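Local coordinates for protein putative nucleotide-diphospho-sugar transferase (Desulfovibrio desulfuricans subsp. desulfuricans, PDB 3CGX) that is probably a nucleotide-diphospho-sugar transferase of the GT-A fold, inferred to pass a sugar from an activated nucleotide donor to an acceptor that is not known, at residues 11-16 and 70-75; 56-59 and 65-68; 17-22 and 34-39; 41-46 and 111-116. All coordinates share one frame; numbering follows the deposited sequence.

Contact 1: 11-16 and 70-75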
loop_
_atom_site.group_PDB
_atom_site.type_symbol
_atom_site.label_atom_id
_atom_site.label_comp_id
_atom_site.label_asym_id
_atom_site.label_seq_id
_atom_site.Cartn_x
_atom_site.Cartn_y
_atom_site.Cartn_z
ATOM N N VAL A 11 -1.088 2.253 6.130
ATOM C CA VAL A 11 0.044 3.097 6.512
ATOM C C VAL A 11 0.443 2.867 7.977
ATOM O O VAL A 11 -0.268 2.258 8.745
ATOM C CB VAL A 11 -0.319 4.628 6.306
ATOM C CG1 VAL A 11 -0.709 4.942 4.827
ATOM C CG2 VAL A 11 -1.454 5.102 7.291
ATOM N N LYS A 12 1.632 3.302 8.314
ATOM C CA LYS A 12 2.107 3.429 9.700
ATOM C C LYS A 12 2.659 4.858 9.930
ATOM O O LYS A 12 3.249 5.469 9.026
ATOM C CB LYS A 12 3.185 2.399 10.008
ATOM C CG LYS A 12 3.647 2.362 11.440
ATOM C CD LYS A 12 4.490 1.158 11.772
ATOM C CE LYS A 12 4.961 1.204 13.248
ATOM N NZ LYS A 12 5.832 0.049 13.486
ATOM N N TYR A 13 2.444 5.388 11.138
ATOM C CA TYR A 13 2.966 6.721 11.453
ATOM C C TYR A 13 4.497 6.634 11.294
ATOM O O TYR A 13 5.124 5.731 11.828
ATOM C CB TYR A 13 2.569 7.251 12.840
ATOM C CG TYR A 13 2.891 8.706 12.889
ATOM C CD1 TYR A 13 1.988 9.645 12.394
ATOM C CD2 TYR A 13 4.141 9.153 13.352
ATOM C CE1 TYR A 13 2.304 11.021 12.354
ATOM C CE2 TYR A 13 4.473 10.521 13.319
ATOM C CZ TYR A 13 3.548 11.442 12.794
ATOM O OH TYR A 13 3.838 12.791 12.723
ATOM N N PRO A 14 5.099 7.557 10.507
ATOM C CA PRO A 14 6.543 7.509 10.157
ATOM C C PRO A 14 7.494 8.002 11.253
ATOM O O PRO A 14 8.226 8.988 11.072
ATOM C CB PRO A 14 6.618 8.374 8.918
ATOM C CG PRO A 14 5.530 9.430 9.186
ATOM C CD PRO A 14 4.418 8.692 9.855
ATOM N N GLU A 15 7.477 7.297 12.373
ATOM C CA GLU A 15 8.360 7.616 13.498
ATOM C C GLU A 15 9.720 6.956 13.333
ATOM O O GLU A 15 9.774 5.742 13.088
ATOM C CB GLU A 15 7.762 7.094 14.786
ATOM C CG GLU A 15 8.526 7.537 15.982
ATOM C CD GLU A 15 7.899 7.020 17.266
ATOM O OE1 GLU A 15 6.720 6.584 17.241
ATOM O OE2 GLU A 15 8.607 7.036 18.291
ATOM N N PRO A 16 10.819 7.729 13.480
ATOM C CA PRO A 16 12.138 7.087 13.341
ATOM C C PRO A 16 12.299 5.885 14.259
ATOM O O PRO A 16 11.911 5.904 15.453
ATOM C CB PRO A 16 13.133 8.236 13.643
ATOM C CG PRO A 16 12.374 9.441 13.283
ATOM C CD PRO A 16 10.956 9.179 13.674
ATOM N N LYS A 70 -3.978 13.587 11.789
ATOM C CA LYS A 70 -4.659 14.797 11.285
ATOM C C LYS A 70 -3.634 15.917 11.064
ATOM O O LYS A 70 -3.664 16.632 10.047
ATOM C CB LYS A 70 -5.819 15.253 12.214
ATOM C CG LYS A 70 -6.847 14.164 12.409
ATOM C CD LYS A 70 -8.219 14.557 12.947
ATOM C CE LYS A 70 -8.314 15.833 13.719
ATOM N NZ LYS A 70 -9.575 15.788 14.593
ATOM N N ALA A 71 -2.719 16.079 12.013
ATOM C CA ALA A 71 -1.713 17.137 11.920
ATOM C C ALA A 71 -0.750 16.903 10.763
ATOM O O ALA A 71 -0.192 17.837 10.206
ATOM C CB ALA A 71 -0.954 17.310 13.261
ATOM N N TRP A 72 -0.569 15.649 10.404
ATOM C CA TRP A 72 0.385 15.281 9.343
ATOM C C TRP A 72 -0.250 15.367 7.943
ATOM O O TRP A 72 0.187 16.156 7.103
ATOM C CB TRP A 72 0.954 13.879 9.585
ATOM C CG TRP A 72 1.776 13.320 8.430
ATOM C CD1 TRP A 72 2.506 14.028 7.533
ATOM C CD2 TRP A 72 1.941 11.947 8.086
ATOM N NE1 TRP A 72 3.113 13.187 6.625
ATOM C CE2 TRP A 72 2.787 11.900 6.943
ATOM C CE3 TRP A 72 1.444 10.755 8.610
ATOM C CZ2 TRP A 72 3.150 10.714 6.337
ATOM C CZ3 TRP A 72 1.791 9.565 8.004
ATOM C CH2 TRP A 72 2.638 9.550 6.876
ATOM N N LEU A 73 -1.286 14.562 7.741
ATOM C CA LEU A 73 -1.981 14.442 6.434
ATOM C C LEU A 73 -3.220 15.333 6.269
ATOM O O LEU A 73 -3.685 15.532 5.165
ATOM C CB LEU A 73 -2.314 12.971 6.158
ATOM C CG LEU A 73 -1.074 12.080 6.126
ATOM C CD1 LEU A 73 -1.440 10.615 6.068
ATOM C CD2 LEU A 73 -0.192 12.453 4.907
ATOM N N GLY A 74 -3.703 15.935 7.341
ATOM C CA GLY A 74 -4.817 16.877 7.247
ATOM C C GLY A 74 -6.066 16.393 7.925
ATOM O O GLY A 74 -6.363 15.195 7.905
ATOM N N PRO A 75 -6.829 17.328 8.477
ATOM C CA PRO A 75 -8.005 16.958 9.237
ATOM C C PRO A 75 -9.212 16.551 8.386
ATOM O O PRO A 75 -10.206 16.098 8.936
ATOM C CB PRO A 75 -8.314 18.236 10.028
ATOM C CG PRO A 75 -7.853 19.350 9.081
ATOM C CD PRO A 75 -6.657 18.792 8.386
#

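Contact 2: 56-59 and 65-68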
loop_
_atom_site.group_PDB
_atom_site.type_symbol
_atom_site.label_atom_id
_atom_site.label_comp_id
_atom_site.label_asym_id
_atom_site.label_seq_id
_atom_site.Cartn_x
_atom_site.Cartn_y
_atom_site.Cartn_z
ATOM N N ILE A 56 -7.860 5.982 5.257
ATOM C CA ILE A 56 -6.490 5.796 5.641
ATOM C C ILE A 56 -6.458 4.960 6.915
ATOM O O ILE A 56 -6.927 5.372 7.994
ATOM C CB ILE A 56 -5.759 7.150 5.832
ATOM C CG1 ILE A 56 -5.771 7.978 4.532
ATOM C CG2 ILE A 56 -4.318 6.929 6.361
ATOM C CD1 ILE A 56 -5.371 9.447 4.730
ATOM N N CYS A 57 -5.925 3.750 6.779
ATOM C CA CYS A 57 -5.952 2.734 7.855
ATOM C C CYS A 57 -4.565 2.513 8.409
ATOM O O CYS A 57 -3.691 1.976 7.714
ATOM C CB CYS A 57 -6.518 1.412 7.305
ATOM S SG CYS A 57 -8.154 1.525 6.582
ATOM N N TYR A 58 -4.358 2.955 9.661
ATOM C CA TYR A 58 -3.061 2.964 10.279
ATOM C C TYR A 58 -2.799 1.878 11.325
ATOM O O TYR A 58 -3.668 1.420 12.083
ATOM C CB TYR A 58 -2.787 4.339 10.888
ATOM C CG TYR A 58 -3.726 4.793 11.979
ATOM C CD1 TYR A 58 -3.527 4.420 13.290
ATOM C CD2 TYR A 58 -4.813 5.651 11.702
ATOM C CE1 TYR A 58 -4.343 4.873 14.258
ATOM C CE2 TYR A 58 -5.641 6.082 12.679
ATOM C CZ TYR A 58 -5.409 5.688 13.952
ATOM O OH TYR A 58 -6.231 6.140 14.968
ATOM N N VAL A 59 -1.553 1.461 11.323
ATOM C CA VAL A 59 -1.083 0.478 12.246
ATOM C C VAL A 59 -1.369 1.022 13.648
ATOM O O VAL A 59 -1.008 2.182 13.965
ATOM C CB VAL A 59 0.407 0.164 12.052
ATOM C CG1 VAL A 59 0.982 -0.689 13.182
ATOM C CG2 VAL A 59 0.635 -0.528 10.669
ATOM N N LEU A 65 -2.240 8.893 18.303
ATOM C CA LEU A 65 -2.170 8.775 16.863
ATOM C C LEU A 65 -3.236 9.538 16.065
ATOM O O LEU A 65 -2.897 10.090 15.023
ATOM C CB LEU A 65 -2.127 7.308 16.409
ATOM C CG LEU A 65 -0.750 6.647 16.571
ATOM C CD1 LEU A 65 -0.927 5.179 16.171
ATOM C CD2 LEU A 65 0.449 7.316 15.771
ATOM N N PRO A 66 -4.500 9.528 16.508
ATOM C CA PRO A 66 -5.517 10.214 15.686
ATOM C C PRO A 66 -5.178 11.685 15.350
ATOM O O PRO A 66 -5.215 12.107 14.183
ATOM C CB PRO A 66 -6.802 10.044 16.491
ATOM C CG PRO A 66 -6.586 8.813 17.265
ATOM C CD PRO A 66 -5.110 8.775 17.607
ATOM N N GLU A 67 -4.791 12.453 16.336
ATOM C CA GLU A 67 -4.467 13.852 16.083
ATOM C C GLU A 67 -3.094 13.971 15.400
ATOM O O GLU A 67 -2.821 14.938 14.661
ATOM C CB GLU A 67 -4.547 14.672 17.379
ATOM C CG GLU A 67 -5.943 14.847 17.902
ATOM C CD GLU A 67 -6.860 15.605 16.947
ATOM O OE1 GLU A 67 -6.371 16.506 16.234
ATOM O OE2 GLU A 67 -8.074 15.278 16.909
ATOM N N LYS A 68 -2.237 12.986 15.603
ATOM C CA LYS A 68 -0.905 12.993 14.936
ATOM C C LYS A 68 -1.110 12.840 13.421
ATOM O O LYS A 68 -0.537 13.553 12.591
ATOM C CB LYS A 68 0.018 11.896 15.469
ATOM C CG LYS A 68 0.771 12.274 16.673
ATOM C CD LYS A 68 1.644 11.120 17.168
ATOM C CE LYS A 68 2.852 10.986 16.277
ATOM N NZ LYS A 68 3.947 10.212 16.917
#

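Contact 3: 17-22 and 34-39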
loop_
_atom_site.group_PDB
_atom_site.type_symbol
_atom_site.label_atom_id
_atom_site.label_comp_id
_atom_site.label_asym_id
_atom_site.label_seq_id
_atom_site.Cartn_x
_atom_site.Cartn_y
_atom_site.Cartn_z
ATOM N N GLY A 17 12.810 4.816 13.675
ATOM C CA GLY A 17 13.027 3.570 14.381
ATOM C C GLY A 17 11.831 2.639 14.373
ATOM O O GLY A 17 11.939 1.491 14.744
ATOM N N LYS A 18 10.678 3.129 13.936
ATOM C CA LYS A 18 9.464 2.313 13.905
ATOM C C LYS A 18 9.052 1.942 12.496
ATOM O O LYS A 18 8.126 1.145 12.313
ATOM C CB LYS A 18 8.326 3.077 14.588
ATOM C CG LYS A 18 8.576 3.404 16.078
ATOM C CD LYS A 18 7.245 3.454 16.839
ATOM N N VAL A 19 9.699 2.546 11.492
ATOM C CA VAL A 19 9.398 2.244 10.102
ATOM C C VAL A 19 10.713 2.109 9.293
ATOM O O VAL A 19 11.730 2.707 9.630
ATOM C CB VAL A 19 8.491 3.325 9.409
ATOM C CG1 VAL A 19 7.094 3.398 10.070
ATOM C CG2 VAL A 19 9.223 4.732 9.345
ATOM N N LYS A 20 10.686 1.266 8.283
ATOM C CA LYS A 20 11.816 1.135 7.346
ATOM C C LYS A 20 13.149 0.967 8.049
ATOM O O LYS A 20 14.160 1.601 7.714
ATOM C CB LYS A 20 11.846 2.329 6.372
ATOM C CG LYS A 20 10.585 2.422 5.457
ATOM C CD LYS A 20 10.341 1.094 4.666
ATOM C CE LYS A 20 9.291 1.163 3.610
ATOM N NZ LYS A 20 8.931 -0.211 3.096
ATOM N N THR A 21 13.169 0.094 9.042
ATOM C CA THR A 21 14.397 -0.100 9.803
ATOM C C THR A 21 15.524 -0.776 9.012
ATOM O O THR A 21 16.705 -0.513 9.242
ATOM C CB THR A 21 14.128 -0.855 11.119
ATOM O OG1 THR A 21 13.533 -2.114 10.810
ATOM C CG2 THR A 21 13.255 0.019 12.053
ATOM N N ARG A 22 15.175 -1.636 8.080
ATOM C CA ARG A 22 16.183 -2.254 7.226
ATOM C C ARG A 22 16.891 -1.198 6.298
ATOM O O ARG A 22 18.128 -1.214 6.114
ATOM C CB ARG A 22 15.543 -3.343 6.385
ATOM C CG ARG A 22 16.449 -3.866 5.339
ATOM C CD ARG A 22 17.277 -4.965 5.822
ATOM N NE ARG A 22 18.082 -5.570 4.768
ATOM C CZ ARG A 22 17.643 -6.495 3.924
ATOM N NH1 ARG A 22 16.373 -6.914 3.960
ATOM N NH2 ARG A 22 18.462 -6.981 3.015
HETATM N N MSE A 34 11.861 9.639 7.013
HETATM C CA MSE A 34 11.515 10.819 6.230
HETATM C C MSE A 34 11.131 10.379 4.819
HETATM O O MSE A 34 10.144 10.872 4.234
HETATM C CB MSE A 34 12.684 11.833 6.172
HETATM C CG MSE A 34 12.412 13.016 5.350
HETATM SE SE MSE A 34 10.997 14.155 6.156
HETATM C CE MSE A 34 11.472 13.951 8.068
ATOM N N LEU A 35 11.890 9.433 4.283
ATOM C CA LEU A 35 11.580 8.875 2.952
ATOM C C LEU A 35 10.188 8.253 2.939
ATOM O O LEU A 35 9.377 8.523 2.034
ATOM C CB LEU A 35 12.631 7.881 2.479
ATOM C CG LEU A 35 13.939 8.475 2.012
ATOM C CD1 LEU A 35 15.069 7.430 2.098
ATOM C CD2 LEU A 35 13.760 9.078 0.533
ATOM N N TYR A 36 9.909 7.436 3.950
ATOM C CA TYR A 36 8.611 6.750 4.038
ATOM C C TYR A 36 7.487 7.786 4.212
ATOM O O TYR A 36 6.424 7.693 3.590
ATOM C CB TYR A 36 8.617 5.649 5.138
ATOM C CG TYR A 36 7.224 5.061 5.316
ATOM C CD1 TYR A 36 6.642 4.282 4.323
ATOM C CD2 TYR A 36 6.476 5.322 6.475
ATOM C CE1 TYR A 36 5.323 3.793 4.458
ATOM C CE2 TYR A 36 5.186 4.819 6.627
ATOM C CZ TYR A 36 4.603 4.077 5.616
ATOM O OH TYR A 36 3.327 3.580 5.710
ATOM N N ARG A 37 7.755 8.817 5.007
ATOM C CA ARG A 37 6.784 9.914 5.197
ATOM C C ARG A 37 6.383 10.472 3.846
ATOM O O ARG A 37 5.181 10.648 3.538
ATOM C CB ARG A 37 7.373 10.968 6.112
ATOM C CG ARG A 37 6.541 12.213 6.276
ATOM C CD ARG A 37 7.292 13.267 7.103
ATOM N NE ARG A 37 7.256 12.893 8.495
ATOM C CZ ARG A 37 6.289 13.273 9.337
ATOM N NH1 ARG A 37 5.329 14.074 8.911
ATOM N NH2 ARG A 37 6.310 12.885 10.609
ATOM N N HIS A 38 7.391 10.700 3.009
ATOM C CA HIS A 38 7.146 11.218 1.661
ATOM C C HIS A 38 6.495 10.209 0.707
ATOM O O HIS A 38 5.737 10.642 -0.201
ATOM C CB HIS A 38 8.428 11.821 1.083
ATOM C CG HIS A 38 8.717 13.158 1.681
ATOM N ND1 HIS A 38 8.149 14.315 1.189
ATOM C CD2 HIS A 38 9.364 13.505 2.819
ATOM C CE1 HIS A 38 8.513 15.333 1.952
ATOM N NE2 HIS A 38 9.244 14.869 2.950
ATOM N N PHE A 39 6.762 8.922 0.897
ATOM C CA PHE A 39 6.107 7.885 0.078
ATOM C C PHE A 39 4.608 8.078 0.282
ATOM O O PHE A 39 3.814 8.106 -0.672
ATOM C CB PHE A 39 6.410 6.469 0.531
ATOM C CG PHE A 39 7.815 5.962 0.224
ATOM C CD1 PHE A 39 8.825 6.796 -0.227
ATOM C CD2 PHE A 39 8.140 4.651 0.522
ATOM C CE1 PHE A 39 10.102 6.302 -0.433
ATOM C CE2 PHE A 39 9.443 4.153 0.315
ATOM C CZ PHE A 39 10.414 5.017 -0.142
#

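Contact 4: 41-46 and 111-116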
loop_
_atom_site.group_PDB
_atom_site.type_symbol
_atom_site.label_atom_id
_atom_site.label_comp_id
_atom_site.label_asym_id
_atom_site.label_seq_id
_atom_site.Cartn_x
_atom_site.Cartn_y
_atom_site.Cartn_z
ATOM N N GLN A 41 2.777 10.663 1.661
ATOM C CA GLN A 41 2.295 11.944 1.128
ATOM C C GLN A 41 2.095 11.944 -0.359
ATOM O O GLN A 41 1.083 12.414 -0.859
ATOM C CB GLN A 41 3.249 13.087 1.477
ATOM C CG GLN A 41 3.207 13.406 2.926
ATOM C CD GLN A 41 4.263 14.399 3.350
ATOM O OE1 GLN A 41 4.583 14.445 4.519
ATOM N NE2 GLN A 41 4.824 15.199 2.398
ATOM N N ASP A 42 3.074 11.453 -1.088
ATOM C CA ASP A 42 2.974 11.430 -2.525
ATOM C C ASP A 42 1.854 10.527 -3.011
ATOM O O ASP A 42 1.096 10.908 -3.923
ATOM C CB ASP A 42 4.293 10.987 -3.198
ATOM C CG ASP A 42 5.424 11.995 -3.015
ATOM O OD1 ASP A 42 5.149 13.121 -2.616
ATOM O OD2 ASP A 42 6.583 11.618 -3.236
HETATM N N MSE A 43 1.748 9.327 -2.437
HETATM C CA MSE A 43 0.672 8.400 -2.849
HETATM C C MSE A 43 -0.708 8.985 -2.550
HETATM O O MSE A 43 -1.612 8.884 -3.387
HETATM C CB MSE A 43 0.844 7.028 -2.197
HETATM C CG MSE A 43 2.107 6.267 -2.636
HETATM SE SE MSE A 43 2.220 4.554 -1.803
HETATM C CE MSE A 43 0.797 3.659 -2.843
ATOM N N LEU A 44 -0.850 9.616 -1.396
ATOM C CA LEU A 44 -2.123 10.248 -0.978
ATOM C C LEU A 44 -2.577 11.324 -1.948
ATOM O O LEU A 44 -3.766 11.394 -2.312
ATOM C CB LEU A 44 -2.038 10.785 0.467
ATOM C CG LEU A 44 -3.278 11.469 1.046
ATOM C CD1 LEU A 44 -4.374 10.422 1.200
ATOM C CD2 LEU A 44 -2.972 12.227 2.394
ATOM N N GLN A 45 -1.628 12.130 -2.406
ATOM C CA GLN A 45 -1.916 13.169 -3.368
ATOM C C GLN A 45 -2.518 12.577 -4.643
ATOM O O GLN A 45 -3.504 13.105 -5.188
ATOM C CB GLN A 45 -0.638 13.981 -3.654
ATOM C CG GLN A 45 -0.809 15.074 -4.661
ATOM C CD GLN A 45 0.424 15.956 -4.727
ATOM O OE1 GLN A 45 1.545 15.535 -4.383
ATOM N NE2 GLN A 45 0.226 17.188 -5.141
ATOM N N GLY A 46 -1.933 11.484 -5.099
ATOM C CA GLY A 46 -2.429 10.732 -6.239
ATOM C C GLY A 46 -3.787 10.038 -5.997
ATOM O O GLY A 46 -4.715 10.169 -6.793
ATOM N N SER A 111 1.612 1.003 1.349
ATOM C CA SER A 111 2.199 2.316 1.179
ATOM C C SER A 111 3.703 2.287 0.901
ATOM O O SER A 111 4.399 3.282 1.147
ATOM C CB SER A 111 1.943 3.146 2.459
ATOM O OG SER A 111 2.156 2.396 3.619
ATOM N N ASP A 112 4.166 1.166 0.366
ATOM C CA ASP A 112 5.606 0.940 0.077
ATOM C C ASP A 112 5.931 0.991 -1.413
ATOM O O ASP A 112 7.010 0.579 -1.809
ATOM C CB ASP A 112 6.035 -0.461 0.606
ATOM C CG ASP A 112 5.898 -0.568 2.099
ATOM O OD1 ASP A 112 6.494 0.266 2.832
ATOM O OD2 ASP A 112 5.106 -1.414 2.540
ATOM N N ILE A 113 4.999 1.544 -2.202
ATOM C CA ILE A 113 5.099 1.614 -3.652
ATOM C C ILE A 113 4.845 3.019 -4.169
ATOM O O ILE A 113 3.881 3.251 -4.966
ATOM C CB ILE A 113 4.124 0.551 -4.335
ATOM C CG1 ILE A 113 2.695 0.639 -3.796
ATOM C CG2 ILE A 113 4.687 -0.898 -4.210
ATOM C CD1 ILE A 113 1.701 -0.091 -4.648
ATOM N N PRO A 114 5.740 3.958 -3.798
ATOM C CA PRO A 114 5.453 5.373 -3.993
ATOM C C PRO A 114 5.304 5.805 -5.424
ATOM O O PRO A 114 4.678 6.802 -5.696
ATOM C CB PRO A 114 6.642 6.050 -3.330
ATOM C CG PRO A 114 7.736 5.059 -3.406
ATOM C CD PRO A 114 7.077 3.768 -3.177
ATOM N N ASP A 115 5.887 5.064 -6.345
ATOM C CA ASP A 115 5.812 5.434 -7.760
ATOM C C ASP A 115 4.662 4.751 -8.510
ATOM O O ASP A 115 4.631 4.745 -9.744
ATOM C CB ASP A 115 7.115 5.133 -8.527
ATOM C CG ASP A 115 7.497 3.645 -8.539
ATOM O OD1 ASP A 115 7.105 2.835 -7.659
ATOM O OD2 ASP A 115 8.265 3.266 -9.458
ATOM N N TYR A 116 3.768 4.100 -7.781
ATOM C CA TYR A 116 2.732 3.359 -8.444
ATOM C C TYR A 116 1.789 4.326 -9.146
ATOM O O TYR A 116 1.281 5.237 -8.518
ATOM C CB TYR A 116 1.915 2.542 -7.462
ATOM C CG TYR A 116 1.072 1.468 -8.132
ATOM C CD1 TYR A 116 1.662 0.296 -8.611
ATOM C CD2 TYR A 116 -0.290 1.593 -8.251
ATOM C CE1 TYR A 116 0.907 -0.707 -9.204
ATOM C CE2 TYR A 116 -1.049 0.586 -8.829
ATOM C CZ TYR A 116 -0.445 -0.546 -9.306
ATOM O OH TYR A 116 -1.200 -1.568 -9.878
#

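Contact 1: 11-16 and 70-75
Pro-14 lies over one face of the Trp-72 indole in a CH-pi contact. Pro-14 CG sits 3.9 Å from the centroid of the six-membered ring, only 18° off the ring normal, while CD presses closer to the rim, 3.3 Å from Trp-72 CZ3. CG of Leu-73, the next residue of the helix, covers the opposite face, leaving the indole sandwiched between two aliphatic groups. The segment 11-16 belongs to the loop that follows the first strand of the GT-A sheet, a region that in this fold usually helps to form the nucleotide-sugar pocket. Here the chain makes an inverse gamma turn centred on Pro-14, with Glu-15 N bonded to Tyr-13 O at 2.9 Å. The aromatic contact is looser: Tyr-13 CE1 comes within 3.9 Å of Trp-72 CE3, and the ring planes stand at 76° in an oblique approach. Trp-72 CG lies opposite its own backbone N (chi1 171°), which carries the indole off helix 65-73 toward the loop. Polar links run to helix 29-47, where Gln-41 OE1 accepts from Trp-72 NE1 and Arg-37 meets both the tyrosine hydroxyl and, as a cation-pi partner, the indole.

Contact 2: 56-59 and 65-68
Tyr-58 holds its CG in the crowded position between backbone N and carbonyl carbon (chi1 62°), sending the ring from its strand toward helix 65-73. Leu-65 answers with CG set across from its own carbonyl carbon (chi1 -78°), which helps bring CD1 beside the phenol. The two side chains run past each other in opposite senses, and the leucine touches the ring obliquely, with CD1 3.9 Å from Tyr-58 CE1. The same methyl also lies 3.7 Å from the carbonyl oxygen Val-59 O. Farther out, the pyrrolidine of Pro-66 crosses the tip of the tyrosine at roughly a right angle, its CG 3.5 Å from Tyr-58 OH. No hydrogen bond joins the segments; the contact is apolar in the main, the tyrosine ring lying against the first turn of the helix. Tyr-58 also stacks on Phe-69, one turn farther along that helix. The contact belongs to the beta-alpha-beta unit made by strand 53-58, helix 65-73 and strand 78-81, where it lies beside the connection from the first strand into the helix; strand 53-58 itself is bordered by strands 5-11 and 78-81.

Contact 3: 17-22 and 34-39
Val-19 and Lys-20 of the loop both pack on the same side of the Tyr-36 ring, which projects from helix 29-47; each side chain crosses it at about a right angle. Tyr-36 CG is turned away from the backbone N (chi1 174°), which leads the ring off the helix and toward the loop, so that CD2 meets the valine and CB and CD1 meet the lysine. Val-19 packs obliquely against the ring: CG2 is 4.0 Å from Tyr-36 CD2, and CG1 comes to 4.2 Å from Tyr-36 CE2, so both branches share the contact. Lys-20 occupies the N-cap position before helix 21-27 with left-handed backbone angles. Its CG, set beside the backbone N and across from the carbonyl carbon (chi1 -63°), rests 3.8 Å from Tyr-36 CB. The bend at chi2 (-55°) then turns the rest of the chain, which is extended beyond, bringing CE to 4.2 Å from Tyr-36 CD1 and on to Phe-39, approached obliquely at 4.5 Å from its CE2. Both polar ends find partners beyond the two segments. Lys-20 NZ forms a salt bridge with Asp-112 and a hydrogen bond to the carbonyl of Val-192, whereas Tyr-36 OH bonds to Ser-111 OG and to the backbone N of Lys-12. With no hydrogen bond between the segments themselves, the chemistry is divided: aliphatic carbons against the tyrosine's CB and ring carbons make the interface, while the ammonium and hydroxyl each reach a residue of the loop after strand 105-109, among other partners. Packing along its aliphatic part would help to hold the lysine's charged end beside Asp-112.

Contact 4: 41-46 and 111-116
The loop after strand 105-109 is where GT-A enzymes commonly carry their acidic, DXD-like motif, and the Ser-Asp-Ile-Pro sequence at 111-114 is consistent with that role. Helix 29-47 meets this loop through one long side chain, Met-43, present as selenomethionine. The chain runs straight to the selenium and then bends at chi3 (73°), curling its methyl along the loop. CG rests against the backbone of Pro-114, 3.7 Å from its CA; Met-43 and Pro-114 are also the residues whose CA atoms come nearest across the two segments. Beyond it SE settles 3.7 Å from Ser-111 CA, and CE ends at 3.7 Å from Ile-113 CG1. The same terminal methyl lies 3.8 Å from Ile-113 O. That carbonyl is held by the loop itself, receiving Tyr-116 N at 2.9 Å to close the type I turn from Ile-113 to Tyr-116. All the touching atoms belong to one side chain of the helix, set against loop backbone as much as side chain, without a hydrogen bond. Ser-111 O is buried here and has no partner in the model, though the hydroxyl of the same residue is bonded to Phe-10 O. Met-43 also touches Phe-9 of strand 5-11, and the next helix residue, Leu-44, packs on Leu-54 and Ile-56 of strand 53-58; helix 29-47 thus lies against these strands while reaching across to the loop between strand 105-109 and helix 118-127.

Contacts 1, 3 and 4 meet around a bound imidazole, probably from the crystallisation liquor, which lies about 4 Å from the side chain of Lys-12 and about 3 Å from those of Tyr-36 and Asp-112; it may mark part of the nucleotide-sugar pocket. Helix 29-47 serves both contacts 3 and 4, whose centres lie about 13 Å apart and which also meet where Phe-39 CG packs 3.7 Å from Pro-114 CG. Contact 2 stands farther from the imidazole, with the Val-59 side chain about 6 Å away; its centre is about 6 Å from that of contact 1. These two share helix 65-73 and are joined along the sheet by Val-11 O and Val-59 N, 3.0 Å apart, a probable hydrogen bond.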